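Local coordinates for manganese lipoxygenase (Gaeumannomyces graminis, PDB 5FX8), which oxygenates linoleic and alpha-linolenic acids at a catalytic manganese centre, giving 11S- and 13R-hydroperoxy fatty acids, at residues K177-P181 / T182-L186; D161-F164 / S165-L169; S93-D96 / V97-R101; I63-K66 / R67-L71. All coordinates share one frame; numbering follows the deposited sequence.

Contact 1: K177-P181 / T182-L186; sequences KRLHP and TKDKL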
loop_
_atom_site.group_PDB
_atom_site.type_symbol
_atom_site.label_atom_id
_atom_site.label_comp_id
_atom_site.label_asym_id
_atom_site.label_seq_id
_atom_site.Cartn_x
_atom_site.Cartn_y
_atom_site.Cartn_z
ATOM N N LYS A 177 -12.927 8.826 -20.053
ATOM C CA LYS A 177 -13.892 8.158 -20.907
ATOM C C LYS A 177 -13.991 8.933 -22.208
ATOM O O LYS A 177 -14.043 10.160 -22.187
ATOM C CB LYS A 177 -15.240 8.060 -20.196
ATOM C CG LYS A 177 -16.409 8.271 -21.083
ATOM C CD LYS A 177 -17.470 9.129 -20.396
ATOM C CE LYS A 177 -18.522 9.646 -21.382
ATOM N NZ LYS A 177 -19.512 10.507 -20.674
ATOM N N ARG A 178 -13.964 8.221 -23.332
ATOM C CA ARG A 178 -14.070 8.845 -24.646
ATOM C C ARG A 178 -15.492 9.319 -24.904
ATOM O O ARG A 178 -16.457 8.670 -24.506
ATOM C CB ARG A 178 -13.661 7.856 -25.732
ATOM C CG ARG A 178 -13.538 8.468 -27.103
ATOM C CD ARG A 178 -13.525 7.417 -28.181
ATOM N NE ARG A 178 -12.361 6.544 -28.116
ATOM C CZ ARG A 178 -11.308 6.613 -28.920
ATOM N NH1 ARG A 178 -11.254 7.508 -29.877
ATOM N NH2 ARG A 178 -10.308 5.775 -28.758
ATOM N N LEU A 179 -15.631 10.441 -25.586
ATOM C CA LEU A 179 -16.952 10.957 -25.913
ATOM C C LEU A 179 -17.437 10.323 -27.203
ATOM O O LEU A 179 -16.811 10.483 -28.250
ATOM C CB LEU A 179 -16.933 12.477 -26.045
ATOM C CG LEU A 179 -16.705 13.200 -24.717
ATOM C CD1 LEU A 179 -16.719 14.706 -24.918
ATOM C CD2 LEU A 179 -17.731 12.738 -23.656
ATOM N N HIS A 180 -18.552 9.623 -27.127
ATOM C CA HIS A 180 -19.133 9.052 -28.322
ATOM C C HIS A 180 -19.640 10.156 -29.242
ATOM O O HIS A 180 -20.251 11.111 -28.779
ATOM C CB HIS A 180 -20.282 8.132 -27.977
ATOM C CG HIS A 180 -20.727 7.295 -29.128
ATOM N ND1 HIS A 180 -21.771 7.650 -29.951
ATOM C CD2 HIS A 180 -20.240 6.131 -29.619
ATOM C CE1 HIS A 180 -21.932 6.723 -30.877
ATOM N NE2 HIS A 180 -21.010 5.793 -30.701
ATOM N N PRO A 181 -19.429 10.035 -30.552
ATOM C CA PRO A 181 -19.849 11.113 -31.454
ATOM C C PRO A 181 -21.319 11.407 -31.404
ATOM O O PRO A 181 -21.702 12.552 -31.646
ATOM C CB PRO A 181 -19.431 10.590 -32.829
ATOM C CG PRO A 181 -18.303 9.744 -32.545
ATOM C CD PRO A 181 -18.636 9.030 -31.276
ATOM N N THR A 182 -22.166 10.430 -31.113
ATOM C CA THR A 182 -23.585 10.753 -31.131
ATOM C C THR A 182 -24.286 10.368 -29.855
ATOM O O THR A 182 -25.331 10.930 -29.542
ATOM C CB THR A 182 -24.307 10.069 -32.278
ATOM O OG1 THR A 182 -24.183 8.650 -32.146
ATOM C CG2 THR A 182 -23.762 10.537 -33.598
ATOM N N LYS A 183 -23.751 9.401 -29.128
ATOM C CA LYS A 183 -24.395 8.959 -27.903
ATOM C C LYS A 183 -24.025 9.792 -26.691
ATOM O O LYS A 183 -24.624 9.586 -25.640
ATOM C CB LYS A 183 -24.072 7.496 -27.629
ATOM C CG LYS A 183 -24.630 6.586 -28.682
ATOM C CD LYS A 183 -24.362 5.135 -28.387
ATOM C CE LYS A 183 -24.744 4.309 -29.591
ATOM N NZ LYS A 183 -26.051 4.768 -30.137
ATOM N N ASP A 184 -23.056 10.704 -26.801
ATOM C CA ASP A 184 -22.690 11.627 -25.734
ATOM C C ASP A 184 -22.679 13.053 -26.281
ATOM O O ASP A 184 -22.351 13.294 -27.441
ATOM C CB ASP A 184 -21.299 11.295 -25.124
ATOM C CG ASP A 184 -21.269 9.975 -24.344
ATOM O OD1 ASP A 184 -22.277 9.620 -23.697
ATOM O OD2 ASP A 184 -20.226 9.279 -24.371
ATOM N N LYS A 185 -23.038 14.008 -25.451
ATOM C CA LYS A 185 -22.988 15.387 -25.896
ATOM C C LYS A 185 -21.778 16.069 -25.282
ATOM O O LYS A 185 -21.148 15.543 -24.369
ATOM C CB LYS A 185 -24.279 16.119 -25.537
ATOM C CG LYS A 185 -24.421 16.442 -24.073
ATOM C CD LYS A 185 -25.778 17.071 -23.743
ATOM C CE LYS A 185 -25.834 17.519 -22.281
ATOM N NZ LYS A 185 -25.381 16.448 -21.344
ATOM N N LEU A 186 -21.422 17.217 -25.824
ATOM C CA LEU A 186 -20.334 17.991 -25.248
ATOM C C LEU A 186 -20.702 18.430 -23.835
ATOM O O LEU A 186 -21.768 19.019 -23.637
ATOM C CB LEU A 186 -20.043 19.215 -26.096
ATOM C CG LEU A 186 -19.546 18.951 -27.499
ATOM C CD1 LEU A 186 -19.499 20.246 -28.264
ATOM C CD2 LEU A 186 -18.174 18.365 -27.410
#
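His180 and Asp184 bring their CA atoms to 5.1 Å as the chain folds back through Pro181, Thr182 and Lys183, a five-residue turn whose backbone bond, Asp184 N to His180 O, is weak at 3.5 Å. The imidazole of His180 does more of the work. With CG swung anti to the backbone N (chi1 -168°), the ring lies over the turn and presents ND1 to two successive amides. Lys183 N reaches ND1 of His180 at 2.8 Å, only moderately tilted from the ring plane; Thr182 N comes to ND1 of His180 at 3.0 Å from much farther out, 37° off that plane. An ND1 that accepts twice suggests that a neutral ring would carry its proton on NE2. The aliphatic chain of Lys183 then crosses one face of the imidazole, a CH-pi contact with Lys183 CD 4.0 Å from the His180 ring centroid, while CD of Pro181 sits over the opposite face. The turn follows strand 177-178, an outermost strand of the five-stranded antiparallel sheet, which pairs with strand 212-216; Arg178 turns off instead to the carbonyls of Gly210, Gly382 and Pro390. His180 O also receives NE2 of His207. On the strand side of the turn, Asp184 reaches back with its carboxylate: His180 N donates to Asp184 OD2 at 3.2 Å, nearly straight at 173°, and meets the oxygen on its anti side. From the opposite direction the Lys177 chain, bent at chi2, brings NZ to 4.0 Å from Asp184 OD2, a long salt bridge. CD2 of Leu179 touches Asp184 CB at 4.1 Å.

Contact 2: D161-F164 / S165-L169; sequences DLLF and SMERL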
loop_
_atom_site.group_PDB
_atom_site.type_symbol
_atom_site.label_atom_id
_atom_site.label_comp_id
_atom_site.label_asym_id
_atom_site.label_seq_id
_atom_site.Cartn_x
_atom_site.Cartn_y
_atom_site.Cartn_z
ATOM N N ASP A 161 2.029 20.049 -19.923
ATOM C CA ASP A 161 0.646 19.697 -20.196
ATOM C C ASP A 161 0.537 18.239 -20.575
ATOM O O ASP A 161 -0.459 17.588 -20.260
ATOM C CB ASP A 161 0.071 20.577 -21.307
ATOM C CG ASP A 161 -0.297 21.982 -20.834
ATOM O OD1 ASP A 161 -0.794 22.130 -19.707
ATOM O OD2 ASP A 161 -0.122 22.952 -21.598
ATOM N N LEU A 162 1.547 17.712 -21.267
ATOM C CA LEU A 162 1.527 16.301 -21.631
ATOM C C LEU A 162 1.564 15.425 -20.391
ATOM O O LEU A 162 0.918 14.376 -20.342
ATOM C CB LEU A 162 2.689 15.964 -22.557
ATOM C CG LEU A 162 2.811 14.483 -22.936
ATOM C CD1 LEU A 162 1.737 14.089 -23.871
ATOM C CD2 LEU A 162 4.129 14.170 -23.541
ATOM N N LEU A 163 2.307 15.840 -19.374
ATOM C CA LEU A 163 2.281 15.102 -18.128
ATOM C C LEU A 163 0.924 15.206 -17.455
ATOM O O LEU A 163 0.504 14.269 -16.777
ATOM C CB LEU A 163 3.385 15.609 -17.207
ATOM C CG LEU A 163 3.535 15.101 -15.773
ATOM C CD1 LEU A 163 4.962 15.238 -15.372
ATOM C CD2 LEU A 163 2.681 15.875 -14.799
ATOM N N PHE A 164 0.228 16.331 -17.606
ATOM C CA PHE A 164 -1.057 16.473 -16.938
ATOM C C PHE A 164 -2.127 15.635 -17.615
ATOM O O PHE A 164 -3.025 15.108 -16.952
ATOM C CB PHE A 164 -1.497 17.931 -16.905
ATOM C CG PHE A 164 -2.883 18.107 -16.398
ATOM C CD1 PHE A 164 -3.162 17.948 -15.048
ATOM C CD2 PHE A 164 -3.915 18.383 -17.267
ATOM C CE1 PHE A 164 -4.444 18.083 -14.575
ATOM C CE2 PHE A 164 -5.190 18.521 -16.810
ATOM C CZ PHE A 164 -5.460 18.378 -15.459
ATOM N N SER A 165 -2.074 15.523 -18.932
ATOM C CA SER A 165 -3.056 14.698 -19.614
ATOM C C SER A 165 -2.724 13.212 -19.475
ATOM O O SER A 165 -3.611 12.394 -19.216
ATOM C CB SER A 165 -3.139 15.113 -21.072
ATOM O OG SER A 165 -1.851 15.033 -21.629
ATOM N N MET A 166 -1.455 12.847 -19.603
ATOM C CA MET A 166 -1.103 11.433 -19.540
ATOM C C MET A 166 -1.378 10.788 -18.179
ATOM O O MET A 166 -1.532 9.572 -18.120
ATOM C CB MET A 166 0.358 11.244 -19.909
ATOM C CG MET A 166 0.613 11.354 -21.375
ATOM S SD MET A 166 -0.568 10.400 -22.300
ATOM C CE MET A 166 0.350 8.885 -22.424
ATOM N N GLU A 167 -1.443 11.559 -17.089
ATOM C CA GLU A 167 -1.817 10.984 -15.805
ATOM C C GLU A 167 -3.156 10.256 -15.864
ATOM O O GLU A 167 -3.357 9.285 -15.130
ATOM C CB GLU A 167 -1.857 12.073 -14.735
ATOM C CG GLU A 167 -0.519 12.385 -14.084
ATOM C CD GLU A 167 -0.528 13.655 -13.230
ATOM O OE1 GLU A 167 -1.603 14.204 -12.945
ATOM O OE2 GLU A 167 0.558 14.136 -12.860
ATOM N N ARG A 168 -4.083 10.708 -16.713
ATOM C CA ARG A 168 -5.378 10.059 -16.850
ATOM C C ARG A 168 -5.293 8.719 -17.556
ATOM O O ARG A 168 -6.306 8.038 -17.659
ATOM C CB ARG A 168 -6.369 10.941 -17.612
ATOM C CG ARG A 168 -6.363 12.403 -17.262
ATOM C CD ARG A 168 -6.385 12.624 -15.789
ATOM N NE ARG A 168 -5.340 13.536 -15.374
ATOM C CZ ARG A 168 -4.915 13.642 -14.134
ATOM N NH1 ARG A 168 -5.444 12.887 -13.212
ATOM N NH2 ARG A 168 -3.970 14.501 -13.823
ATOM N N LEU A 169 -4.135 8.347 -18.086
ATOM C CA LEU A 169 -3.913 7.039 -18.684
ATOM C C LEU A 169 -2.873 6.241 -17.896
ATOM O O LEU A 169 -2.371 5.233 -18.385
ATOM C CB LEU A 169 -3.504 7.175 -20.154
ATOM C CG LEU A 169 -4.546 7.817 -21.085
ATOM C CD1 LEU A 169 -3.959 8.259 -22.400
ATOM C CD2 LEU A 169 -5.719 6.913 -21.382
#
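Leu162 and Met166, like Asp161 and Ser165, are joined by regular i to i+4 helical bonds (Met166 N to Leu162 O, 2.9 Å); Glu167 N to Leu163 O is already weak at 3.4 Å, and Arg168 N turns to Ser165 O, three residues back. The carbonyl of Phe164 is taken up by a side chain instead. Arg168, bent at chi2 and chi3, curls back so that its NE donates to Phe164 O at 3.2 Å, close to the extension of the C=O bond and near the guanidinium plane; NH2 adds a weak bond to the same oxygen. The guanidinium sits off-centre from the Phe164 ring, Arg168 CZ 5.0 Å from the centroid of that ring and the two planes 53° apart, a cation-pi contact. Arg168 NH1 forms a salt bridge with Asp282 of helix 268-305. Among the apolar side chains, Leu162 and Met166 lie side by side, Leu162 CD1 to Met166 CG 3.9 Å, and Leu163 CD2 rests 3.4 Å from Glu167 OE2. Ser165 OG bonds to Phe247 O of strand 246-253. Phe164 packs on Phe278, and so this short buried helix joins the antiparallel sheet to helix 268-305, the long lipoxygenase helix that carries the manganese ligands His290 and His294.

Contact 3: S93-D96 / V97-R101; sequences SARD and VLLWR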
loop_
_atom_site.group_PDB
_atom_site.type_symbol
_atom_site.label_atom_id
_atom_site.label_comp_id
_atom_site.label_asym_id
_atom_site.label_seq_id
_atom_site.Cartn_x
_atom_site.Cartn_y
_atom_site.Cartn_z
ATOM N N SER A 93 -12.117 -10.885 11.616
ATOM C CA SER A 93 -11.870 -9.457 11.561
ATOM C C SER A 93 -10.799 -9.042 12.565
ATOM O O SER A 93 -9.910 -8.253 12.244
ATOM C CB SER A 93 -13.169 -8.716 11.807
ATOM O OG SER A 93 -13.056 -7.396 11.351
ATOM N N ALA A 94 -10.832 -9.610 13.763
ATOM C CA ALA A 94 -9.892 -9.221 14.797
ATOM C C ALA A 94 -8.507 -9.802 14.549
ATOM O O ALA A 94 -7.496 -9.161 14.859
ATOM C CB ALA A 94 -10.423 -9.654 16.154
ATOM N N ARG A 95 -8.431 -11.015 14.011
ATOM C CA ARG A 95 -7.133 -11.553 13.623
ATOM C C ARG A 95 -6.469 -10.678 12.576
ATOM O O ARG A 95 -5.270 -10.399 12.666
ATOM C CB ARG A 95 -7.281 -12.975 13.097
ATOM C CG ARG A 95 -5.977 -13.563 12.592
ATOM C CD ARG A 95 -6.233 -14.576 11.521
ATOM N NE ARG A 95 -6.970 -13.994 10.403
ATOM C CZ ARG A 95 -7.616 -14.714 9.494
ATOM N NH1 ARG A 95 -7.626 -16.038 9.588
ATOM N NH2 ARG A 95 -8.267 -14.125 8.504
ATOM N N ASP A 96 -7.245 -10.222 11.583
ATOM C CA ASP A 96 -6.693 -9.368 10.539
ATOM C C ASP A 96 -6.260 -8.024 11.093
ATOM O O ASP A 96 -5.228 -7.490 10.689
ATOM C CB ASP A 96 -7.708 -9.161 9.427
ATOM C CG ASP A 96 -7.803 -10.335 8.506
ATOM O OD1 ASP A 96 -7.205 -11.366 8.815
ATOM O OD2 ASP A 96 -8.494 -10.251 7.478
ATOM N N VAL A 97 -7.051 -7.443 11.991
ATOM C CA VAL A 97 -6.627 -6.187 12.580
ATOM C C VAL A 97 -5.339 -6.369 13.374
ATOM O O VAL A 97 -4.454 -5.514 13.344
ATOM C CB VAL A 97 -7.781 -5.601 13.420
ATOM C CG1 VAL A 97 -7.308 -4.409 14.262
ATOM C CG2 VAL A 97 -8.866 -5.185 12.483
ATOM N N LEU A 98 -5.192 -7.490 14.060
ATOM C CA LEU A 98 -3.952 -7.749 14.778
ATOM C C LEU A 98 -2.746 -7.816 13.837
ATOM O O LEU A 98 -1.709 -7.176 14.079
ATOM C CB LEU A 98 -4.102 -9.049 15.543
ATOM C CG LEU A 98 -3.448 -9.082 16.897
ATOM C CD1 LEU A 98 -3.991 -7.937 17.764
ATOM C CD2 LEU A 98 -3.760 -10.422 17.482
ATOM N N LEU A 99 -2.860 -8.609 12.771
ATOM C CA LEU A 99 -1.782 -8.698 11.794
ATOM C C LEU A 99 -1.446 -7.332 11.209
ATOM O O LEU A 99 -0.272 -6.959 11.110
ATOM C CB LEU A 99 -2.174 -9.682 10.698
ATOM C CG LEU A 99 -2.283 -11.143 11.116
ATOM C CD1 LEU A 99 -2.977 -11.991 10.047
ATOM C CD2 LEU A 99 -0.903 -11.656 11.426
ATOM N N TRP A 100 -2.464 -6.566 10.839
ATOM C CA TRP A 100 -2.247 -5.230 10.315
ATOM C C TRP A 100 -1.533 -4.332 11.320
ATOM O O TRP A 100 -0.615 -3.597 10.948
ATOM C CB TRP A 100 -3.591 -4.641 9.910
ATOM C CG TRP A 100 -3.470 -3.511 9.012
ATOM C CD1 TRP A 100 -3.539 -3.543 7.680
ATOM C CD2 TRP A 100 -3.254 -2.150 9.383
ATOM N NE1 TRP A 100 -3.379 -2.287 7.171
ATOM C CE2 TRP A 100 -3.205 -1.406 8.196
ATOM C CE3 TRP A 100 -3.103 -1.483 10.610
ATOM C CZ2 TRP A 100 -3.006 -0.035 8.180
ATOM C CZ3 TRP A 100 -2.898 -0.120 10.594
ATOM C CH2 TRP A 100 -2.848 0.592 9.383
ATOM N N ARG A 101 -1.954 -4.356 12.588
ATOM C CA ARG A 101 -1.263 -3.608 13.641
ATOM C C ARG A 101 0.223 -3.931 13.669
ATOM O O ARG A 101 1.066 -3.033 13.768
ATOM C CB ARG A 101 -1.846 -3.929 15.026
ATOM C CG ARG A 101 -3.101 -3.223 15.472
ATOM C CD ARG A 101 -3.329 -3.404 16.988
ATOM N NE ARG A 101 -4.358 -2.462 17.394
ATOM C CZ ARG A 101 -5.589 -2.820 17.683
ATOM N NH1 ARG A 101 -5.911 -4.111 17.674
ATOM N NH2 ARG A 101 -6.491 -1.904 18.001
#
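Asp96, whose carbonyl O accepts Trp100 N one turn on, offers a single carboxylate oxygen, OD1, to two nitrogens of Arg95. Arg95 NE donates to Asp96 OD1 at 3.1 Å and Arg95 NH2 to the same atom at 3.0 Å, a salt bridge gripped side-on; OD1 lies close to the guanidinium plane, and both nitrogens reach it from the same face of the carboxylate. The bend at chi3 (58°) brings the guanidinium round to this neighbour in sequence. OD2 of Asp96 turns to the backbone N of Tyr326, so the arginine and an outside amide together fix the rotation of the buried carboxylate. Leu99 flanks the pair: its CD1 is 4.2 Å from Arg95 CG and lies obliquely to the guanidinium. Along the backbone, Leu99 N meets Arg95 O at 3.0 Å, and Trp100 N meets Asp96 O at 2.9 Å. Val97 sets CG2 against Ser93 O at 3.2 Å; Val97 and Ser93 both also touch Pro330 of helix 328-336. The indole of Trp100 leads away from this turn. Its NE1 bonds to Ser617 O, and Pro339 of the second subunit packs on Trp100. This is an unbroken run of alpha-helix within helix 86-124, and through Trp100 it borders the catalytic centre of the lipoxygenase, where the C-terminal Val618 is a manganese ligand.

Contact 4: I63-K66 / R67-L71; sequences IARK and RELFL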
loop_
_atom_site.group_PDB
_atom_site.type_symbol
_atom_site.label_atom_id
_atom_site.label_comp_id
_atom_site.label_asym_id
_atom_site.label_seq_id
_atom_site.Cartn_x
_atom_site.Cartn_y
_atom_site.Cartn_z
ATOM N N ILE A 63 -18.601 -26.961 6.855
ATOM C CA ILE A 63 -19.181 -25.835 6.133
ATOM C C ILE A 63 -20.454 -25.355 6.819
ATOM O O ILE A 63 -20.692 -24.146 6.964
ATOM C CB ILE A 63 -19.431 -26.206 4.668
ATOM C CG1 ILE A 63 -18.097 -26.472 3.990
ATOM C CG2 ILE A 63 -20.148 -25.090 3.971
ATOM C CD1 ILE A 63 -18.219 -27.182 2.701
ATOM N N ALA A 64 -21.293 -26.283 7.262
ATOM C CA ALA A 64 -22.550 -25.838 7.843
ATOM C C ALA A 64 -22.304 -25.070 9.128
ATOM O O ALA A 64 -23.055 -24.148 9.451
ATOM C CB ALA A 64 -23.480 -27.009 8.083
ATOM N N ARG A 65 -21.234 -25.401 9.844
ATOM C CA ARG A 65 -20.929 -24.684 11.069
ATOM C C ARG A 65 -20.263 -23.333 10.802
ATOM O O ARG A 65 -20.536 -22.366 11.517
ATOM C CB ARG A 65 -20.072 -25.559 11.975
ATOM C CG ARG A 65 -19.804 -24.933 13.304
ATOM C CD ARG A 65 -20.493 -25.627 14.480
ATOM N NE ARG A 65 -20.130 -24.985 15.749
ATOM C CZ ARG A 65 -19.021 -25.255 16.437
ATOM N NH1 ARG A 65 -18.148 -26.152 15.990
ATOM N NH2 ARG A 65 -18.779 -24.617 17.572
ATOM N N LYS A 66 -19.426 -23.226 9.768
ATOM C CA LYS A 66 -19.020 -21.902 9.306
ATOM C C LYS A 66 -20.225 -21.033 8.968
ATOM O O LYS A 66 -20.215 -19.832 9.230
ATOM C CB LYS A 66 -18.113 -22.016 8.086
ATOM C CG LYS A 66 -16.700 -22.446 8.405
ATOM C CD LYS A 66 -15.720 -22.015 7.328
ATOM C CE LYS A 66 -16.020 -22.699 6.027
ATOM N NZ LYS A 66 -15.086 -22.361 4.931
ATOM N N ARG A 67 -21.260 -21.606 8.353
ATOM C CA ARG A 67 -22.411 -20.781 7.993
ATOM C C ARG A 67 -23.226 -20.337 9.198
ATOM O O ARG A 67 -24.056 -19.428 9.064
ATOM C CB ARG A 67 -23.317 -21.506 7.005
ATOM C CG ARG A 67 -22.673 -21.687 5.658
ATOM C CD ARG A 67 -23.433 -22.642 4.727
ATOM N NE ARG A 67 -24.691 -22.063 4.335
ATOM C CZ ARG A 67 -24.866 -21.267 3.298
ATOM N NH1 ARG A 67 -23.853 -20.954 2.516
ATOM N NH2 ARG A 67 -26.067 -20.790 3.042
ATOM N N GLU A 68 -23.031 -20.936 10.360
ATOM C CA GLU A 68 -23.740 -20.426 11.519
ATOM C C GLU A 68 -22.987 -19.315 12.225
ATOM O O GLU A 68 -23.593 -18.562 12.977
ATOM C CB GLU A 68 -24.026 -21.546 12.521
ATOM C CG GLU A 68 -25.180 -22.448 12.145
ATOM C CD GLU A 68 -25.380 -23.612 13.112
ATOM O OE1 GLU A 68 -24.414 -24.367 13.397
ATOM O OE2 GLU A 68 -26.527 -23.766 13.584
ATOM N N LEU A 69 -21.698 -19.189 12.002
ATOM C CA LEU A 69 -20.891 -18.294 12.795
ATOM C C LEU A 69 -20.264 -17.169 11.992
ATOM O O LEU A 69 -19.777 -16.210 12.594
ATOM C CB LEU A 69 -19.790 -19.077 13.522
ATOM C CG LEU A 69 -20.225 -20.322 14.287
ATOM C CD1 LEU A 69 -19.043 -21.067 14.848
ATOM C CD2 LEU A 69 -21.080 -19.893 15.383
ATOM N N PHE A 70 -20.262 -17.255 10.662
ATOM C CA PHE A 70 -19.708 -16.214 9.803
ATOM C C PHE A 70 -20.841 -15.639 8.966
ATOM O O PHE A 70 -21.269 -16.243 7.988
ATOM C CB PHE A 70 -18.601 -16.793 8.974
ATOM C CG PHE A 70 -17.897 -15.829 8.103
ATOM C CD1 PHE A 70 -18.418 -15.455 6.869
ATOM C CD2 PHE A 70 -16.643 -15.380 8.452
ATOM C CE1 PHE A 70 -17.712 -14.597 6.033
ATOM C CE2 PHE A 70 -15.943 -14.526 7.628
ATOM C CZ PHE A 70 -16.474 -14.137 6.416
ATOM N N LEU A 71 -21.327 -14.463 9.355
ATOM C CA LEU A 71 -22.588 -13.917 8.875
ATOM C C LEU A 71 -22.350 -12.649 8.085
ATOM O O LEU A 71 -21.329 -11.976 8.234
ATOM C CB LEU A 71 -23.543 -13.630 10.038
ATOM C CG LEU A 71 -23.754 -14.780 11.047
ATOM C CD1 LEU A 71 -24.600 -14.364 12.198
ATOM C CD2 LEU A 71 -24.425 -15.924 10.408
#
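Arg67 N to Ile63 O, at 3.0 Å, is a plain alpha-helical bond, after which the backbone pattern mixes. Bonds from i to i+3, of 3-10 type, then appear: Glu68 N bonds to Arg65 O at 3.1 Å and Leu69 N to Lys66 O at 3.2 Å, each donor standing well above the carbonyl plane, while the i to i+4 bonds of these two amides are weak. Phe70 N returns to i to i+4, as a second donor to Lys66 O at 2.9 Å. Helix 56-69 thus loosens over its last turn before the chain runs into strand 71-73, which pairs with strand 83-85 in a two-stranded antiparallel sheet. Side-chain van der Waals contacts are modest. Ile63 CG2 lies 4.2 Å from Arg67 CD, and Leu69 CD1 is 4.2 Å from Arg65 NE, obliquely to the guanidinium; Leu69 also packs on Leu88 of helix 86-124, and its side chain comes about 4 Å from a glycan sugar. The charged ends of Lys66 and Arg67 find their partners beyond the two segments. Arg65 NE and Glu68 OE1 remain 4.9 Å apart, opposite charges not in contact. Arg67, bent at chi3 (68°), carries its guanidinium away to Glu442 and the carbonyl of Arg306. Lys66 bends at the same torsion; its ammonium meets Asp310 and the carbonyls of Phe305 and Leu308, with a cation-pi contact to the Phe305 ring, against which Phe70 also packs.

How the contacts relate
Contact 2 is the buried one of the four; the other three are only partly buried, and contact 4 lies farthest from the centre of the chain. Contacts 1 and 2 follow each other along the chain and both border the five-stranded sheet, 1 at its edge strand and 2 against strand 246-253. Contacts 3 and 4 lie on the same side of the chain's centre, where helix 56-69 packs on helix 86-124; contact 2 lies on the opposite side. A histidine ring accepting amides organises the turn of contact 1, whereas an arginine claims a carbonyl in contact 2 and a carboxylate in contact 3. In contact 4 the bonds of Arg67 and Lys66 lead outside the segments. Contact 3 alone approaches the manganese.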